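Long-range contacts in anophensin (Anopheles stephensi, PDB 6XMB), which is a salivary anticoagulant that inhibits activation of the host kallikrein-kinin system, blocking reciprocal activation of factor XII and prekallikrein, and weakly inhibits the alternative complement pathway: residues A[35-40]-A[102-107]; A[43-47]-A[113-117]. All blocks are in the same frame, centred on the assembly; numbering follows the deposited sequence.

Contact 1 (A[35-40]-A[102-107]); sequences GVQNQL and YLDGLK
In this all-helical bundle of three long helices, the C-terminal part of helix 6-49 packs on the middle of helix 92-116. The short axes run in the same general sense, crossing at -46° with a closest approach of 8.7 Å. Residues 35-40 are helical but widen into a pi-type turn at 37-40; Gln-39 N still bonds Gly-35 O at 3.0 Å. Residues 102-107 are regular alpha helix. Gly-35 faces Leu-103, with 6.1 Å between their CA atoms. Its CA lies 3.6 Å from Leu-103 CD2 and its C 3.4 Å from Leu-106 CD1; a CB here would clash with Tyr-102 CE2, so the bare backbone lets the helices close up. Val-36 (t) brings CG2 to 4.2 Å from Leu-106 CD1 and 3.3 Å from Tyr-102 OH, a hydroxyl hydrogen-bonded to Ala-32 O, one turn before Val-36 in helix 6-49; the Tyr-102 ring stacks with Phe-76 of helix 59-80. Gln-39 (chi1 m, chi2 m) points its CA-to-CB bond toward the partner helix, its CA 5.2 Å from that of Lys-107, its CG 3.7 Å from Leu-103 CD2 and its CB 3.8 Å from Leu-106 CB. No hydrogen bond joins the segments. Leu-40 (t, p) also meets Val-69 and, on the second subunit, Phe-15; its CD1 stops 4.0 Å from Leu-106 O.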
loop_
_atom_site.group_PDB
_atom_site.type_symbol
_atom_site.label_atom_id
_atom_site.label_comp_id
_atom_site.label_asym_id
_atom_site.label_seq_id
_atom_site.Cartn_x
_atom_site.Cartn_y
_atom_site.Cartn_z
ATOM N N GLY A 35 9.293 9.258 5.310
ATOM C CA GLY A 35 8.741 10.139 6.328
ATOM C C GLY A 35 9.126 9.709 7.739
ATOM O O GLY A 35 9.607 10.504 8.538
ATOM N N VAL A 36 8.936 8.428 8.040
ATOM C CA VAL A 36 9.277 7.941 9.377
ATOM C C VAL A 36 10.759 8.139 9.649
ATOM O O VAL A 36 11.147 8.657 10.701
ATOM C CB VAL A 36 8.830 6.473 9.525
ATOM C CG1 VAL A 36 9.456 5.808 10.741
ATOM C CG2 VAL A 36 7.328 6.432 9.636
ATOM N N GLN A 37 11.620 7.804 8.682
ATOM C CA GLN A 37 13.062 7.963 8.886
ATOM C C GLN A 37 13.452 9.415 9.156
ATOM O O GLN A 37 14.275 9.699 10.040
ATOM C CB GLN A 37 13.821 7.425 7.672
ATOM C CG GLN A 37 13.643 5.926 7.459
ATOM C CD GLN A 37 14.388 5.384 6.232
ATOM O OE1 GLN A 37 15.088 6.116 5.536
ATOM N NE2 GLN A 37 14.241 4.090 5.981
ATOM N N ASN A 38 12.880 10.352 8.398
ATOM C CA ASN A 38 13.371 11.723 8.432
ATOM C C ASN A 38 12.797 12.517 9.597
ATOM O O ASN A 38 13.539 13.228 10.280
ATOM C CB ASN A 38 13.054 12.419 7.113
ATOM C CG ASN A 38 13.859 11.851 5.950
ATOM O OD1 ASN A 38 14.937 11.299 6.143
ATOM N ND2 ASN A 38 13.328 11.972 4.749
ATOM N N GLN A 39 11.480 12.445 9.817
ATOM C CA GLN A 39 10.829 13.240 10.857
ATOM C C GLN A 39 10.846 12.581 12.224
ATOM O O GLN A 39 10.567 13.253 13.219
ATOM C CB GLN A 39 9.377 13.525 10.494
ATOM C CG GLN A 39 9.167 13.922 9.066
ATOM C CD GLN A 39 9.713 15.288 8.777
ATOM O OE1 GLN A 39 9.511 16.225 9.551
ATOM N NE2 GLN A 39 10.437 15.413 7.671
ATOM N N LEU A 40 11.147 11.292 12.312
ATOM C CA LEU A 40 10.924 10.611 13.575
ATOM C C LEU A 40 12.157 9.847 14.021
ATOM O O LEU A 40 12.688 10.109 15.101
ATOM C CB LEU A 40 9.723 9.668 13.459
ATOM C CG LEU A 40 9.324 8.939 14.738
ATOM C CD1 LEU A 40 8.896 9.938 15.781
ATOM C CD2 LEU A 40 8.194 7.953 14.481
ATOM N N TYR A 102 0.711 14.289 7.285
ATOM C CA TYR A 102 1.393 13.120 7.842
ATOM C C TYR A 102 2.781 13.464 8.363
ATOM O O TYR A 102 3.169 13.017 9.447
ATOM C CB TYR A 102 1.465 12.029 6.775
ATOM C CG TYR A 102 2.385 10.836 7.044
ATOM C CD1 TYR A 102 2.009 9.815 7.939
ATOM C CD2 TYR A 102 3.602 10.698 6.353
ATOM C CE1 TYR A 102 2.824 8.710 8.157
ATOM C CE2 TYR A 102 4.425 9.606 6.557
ATOM C CZ TYR A 102 4.035 8.601 7.446
ATOM O OH TYR A 102 4.866 7.503 7.652
ATOM N N LEU A 103 3.556 14.235 7.598
ATOM C CA LEU A 103 4.888 14.612 8.049
ATOM C C LEU A 103 4.807 15.531 9.255
ATOM O O LEU A 103 5.578 15.383 10.204
ATOM C CB LEU A 103 5.659 15.278 6.901
ATOM C CG LEU A 103 6.030 14.347 5.749
ATOM C CD1 LEU A 103 6.781 15.084 4.640
ATOM C CD2 LEU A 103 6.834 13.169 6.256
ATOM N N ASP A 104 3.887 16.492 9.244
ATOM C CA ASP A 104 3.680 17.305 10.442
ATOM C C ASP A 104 3.205 16.455 11.622
ATOM O O ASP A 104 3.515 16.768 12.773
ATOM C CB ASP A 104 2.683 18.431 10.155
ATOM C CG ASP A 104 2.558 19.411 11.314
ATOM O OD1 ASP A 104 3.510 20.188 11.561
ATOM O OD2 ASP A 104 1.495 19.419 11.989
ATOM N N GLY A 105 2.491 15.358 11.359
ATOM C CA GLY A 105 2.117 14.464 12.446
ATOM C C GLY A 105 3.313 13.762 13.060
ATOM O O GLY A 105 3.453 13.696 14.285
ATOM N N LEU A 106 4.201 13.235 12.217
ATOM C CA LEU A 106 5.390 12.565 12.727
ATOM C C LEU A 106 6.289 13.545 13.456
ATOM O O LEU A 106 6.946 13.181 14.436
ATOM C CB LEU A 106 6.160 11.913 11.581
ATOM C CG LEU A 106 5.465 10.827 10.756
ATOM C CD1 LEU A 106 6.332 10.472 9.554
ATOM C CD2 LEU A 106 5.211 9.599 11.602
ATOM N N LYS A 107 6.358 14.783 12.959
ATOM C CA LYS A 107 7.166 15.817 13.593
ATOM C C LYS A 107 6.686 16.086 15.011
ATOM O O LYS A 107 7.470 16.036 15.966
ATOM C CB LYS A 107 7.106 17.099 12.768
ATOM C CG LYS A 107 8.091 18.166 13.212
ATOM C CD LYS A 107 7.717 19.504 12.625
ATOM C CE LYS A 107 8.727 20.568 12.999
ATOM N NZ LYS A 107 8.170 21.926 12.741
#

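Contact 2 (A[43-47]-A[113-117]); sequences PLYLK and TEQCL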
loop_
_atom_site.group_PDB
_atom_site.type_symbol
_atom_site.label_atom_id
_atom_site.label_comp_id
_atom_site.label_asym_id
_atom_site.label_seq_id
_atom_site.Cartn_x
_atom_site.Cartn_y
_atom_site.Cartn_z
ATOM N N PRO A 43 15.686 12.363 14.331
ATOM C CA PRO A 43 15.759 13.222 15.521
ATOM C C PRO A 43 15.732 12.447 16.830
ATOM O O PRO A 43 16.369 12.874 17.797
ATOM C CB PRO A 43 14.544 14.143 15.371
ATOM C CG PRO A 43 13.644 13.440 14.420
ATOM C CD PRO A 43 14.527 12.709 13.484
ATOM N N LEU A 44 15.049 11.299 16.895
ATOM C CA LEU A 44 15.076 10.520 18.133
ATOM C C LEU A 44 16.399 9.795 18.308
ATOM O O LEU A 44 16.799 9.505 19.437
ATOM C CB LEU A 44 13.930 9.515 18.162
ATOM C CG LEU A 44 12.561 10.048 18.573
ATOM C CD1 LEU A 44 11.497 9.049 18.166
ATOM C CD2 LEU A 44 12.509 10.270 20.081
ATOM N N TYR A 45 17.085 9.475 17.211
ATOM C CA TYR A 45 18.438 8.954 17.353
ATOM C C TYR A 45 19.360 9.991 17.969
ATOM O O TYR A 45 20.301 9.631 18.682
ATOM C CB TYR A 45 19.001 8.506 16.005
ATOM C CG TYR A 45 18.611 7.099 15.597
ATOM C CD1 TYR A 45 18.096 6.198 16.524
ATOM C CD2 TYR A 45 18.773 6.664 14.281
ATOM C CE1 TYR A 45 17.739 4.896 16.148
ATOM C CE2 TYR A 45 18.428 5.371 13.903
ATOM C CZ TYR A 45 17.914 4.498 14.837
ATOM O OH TYR A 45 17.571 3.227 14.457
ATOM N N LEU A 46 19.112 11.278 17.696
ATOM C CA LEU A 46 19.909 12.341 18.300
ATOM C C LEU A 46 19.729 12.355 19.806
ATOM O O LEU A 46 20.708 12.374 20.562
ATOM C CB LEU A 46 19.525 13.697 17.708
ATOM C CG LEU A 46 19.768 13.899 16.203
ATOM C CD1 LEU A 46 19.225 15.246 15.739
ATOM C CD2 LEU A 46 21.237 13.799 15.871
ATOM N N LYS A 47 18.475 12.341 20.256
ATOM C CA LYS A 47 18.182 12.350 21.679
ATOM C C LYS A 47 18.829 11.169 22.383
ATOM O O LYS A 47 19.330 11.305 23.503
ATOM C CB LYS A 47 16.675 12.337 21.876
ATOM C CG LYS A 47 16.224 12.473 23.326
ATOM C CD LYS A 47 16.369 13.910 23.803
ATOM C CE LYS A 47 15.508 14.185 25.037
ATOM N NZ LYS A 47 15.586 15.635 25.407
ATOM N N THR A 113 7.459 12.226 21.897
ATOM C CA THR A 113 8.247 11.039 22.215
ATOM C C THR A 113 9.549 11.421 22.902
ATOM O O THR A 113 9.987 10.745 23.839
ATOM C CB THR A 113 8.538 10.236 20.943
ATOM O OG1 THR A 113 7.314 9.987 20.252
ATOM C CG2 THR A 113 9.185 8.918 21.284
ATOM N N GLU A 114 10.194 12.490 22.438
ATOM C CA GLU A 114 11.395 12.957 23.116
ATOM C C GLU A 114 11.111 13.260 24.581
ATOM O O GLU A 114 11.919 12.937 25.457
ATOM C CB GLU A 114 11.947 14.196 22.419
ATOM C CG GLU A 114 12.854 13.905 21.233
ATOM C CD GLU A 114 13.995 14.907 21.138
ATOM O OE1 GLU A 114 14.051 15.791 22.025
ATOM O OE2 GLU A 114 14.836 14.810 20.203
ATOM N N GLN A 115 9.945 13.845 24.869
ATOM C CA GLN A 115 9.655 14.280 26.231
ATOM C C GLN A 115 9.413 13.107 27.177
ATOM O O GLN A 115 9.824 13.172 28.338
ATOM C CB GLN A 115 8.464 15.239 26.238
ATOM C CG GLN A 115 8.754 16.617 25.614
ATOM C CD GLN A 115 9.733 17.480 26.432
ATOM O OE1 GLN A 115 10.954 17.322 26.332
ATOM N NE2 GLN A 115 9.194 18.400 27.229
ATOM N N CYS A 116 8.781 12.026 26.715
ATOM C CA CYS A 116 8.528 10.871 27.570
ATOM C C CYS A 116 9.586 9.781 27.458
ATOM O O CYS A 116 9.401 8.705 28.034
ATOM C CB CYS A 116 7.145 10.258 27.286
ATOM S SG CYS A 116 6.713 9.660 25.589
ATOM N N LEU A 117 10.692 10.029 26.750
ATOM C CA LEU A 117 11.615 8.943 26.420
ATOM C C LEU A 117 12.318 8.398 27.662
ATOM O O LEU A 117 12.397 7.180 27.859
ATOM C CB LEU A 117 12.631 9.427 25.396
ATOM C CG LEU A 117 13.439 8.307 24.748
ATOM C CD1 LEU A 117 12.520 7.345 24.013
ATOM C CD2 LEU A 117 14.453 8.908 23.812
#
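Thr-113 opens segment 113-117 with its methyl group against 43-47: CG2 sits 3.8 Å from Leu-44 CD2, while OG1 turns back to hydrogen-bond Leu-109 O in its own helix. Glu-114 is the central residue of the contact, and its CA and that of Leu-44 form the closest pair, 6.7 Å apart. Its aliphatic CG packs 3.8 Å from Leu-44 CD2, and the carboxylate reaches on across the gap between the helices. There OE1 makes a long salt bridge to Lys-47 NZ at 3.7 Å and lies 3.5 Å from Lys-47 CD. OE2 comes to 3.4 Å from Pro-43 O, but both atoms are acceptors, so this is an approach without a hydrogen bond; that carbonyl instead receives Lys-47 N at 3.3 Å. Pro-43 lacks an amide hydrogen, and helix 6-49 is kinked at this point. Cys-116 makes no contact with 43-47; its SG is in a disulfide with Cys-61 SG, tying the C-terminal part of helix 92-116 to the start of helix 59-80. Leu-117 completes the apolar part, its CD2 4.0 Å from Lys-47 CG and 4.4 Å from Leu-44 CD2. Helix 59-80 packs against this junction in the three-helix bundle: Met-65 touches both Leu-44 and Thr-113, Leu-62 meets Leu-117, and Phe-15 of the second subunit packs on Leu-44.

In the fold
Contacts 1 and 2 are successive parts of one interface between helix 6-49 and helix 92-116, their centres about 13 Å apart. The centre of contact 1 lies about 8 Å from the centre of the chain, that of contact 2 about 20 Å, so the interface runs from the buried interior toward one end of the bundle. The two meet directly where Asn-38 O packs 3.4 Å from Pro-43 CD, joining the pi-type turn at 37-40 to the kink at Pro-43. Helix 59-80 lines both contacts. Both also touch the second subunit, whose Phe-15 packs on Leu-40 and Leu-44, so the same stretch of helix 6-49 serves the chain's own fold and the dimeric assembly.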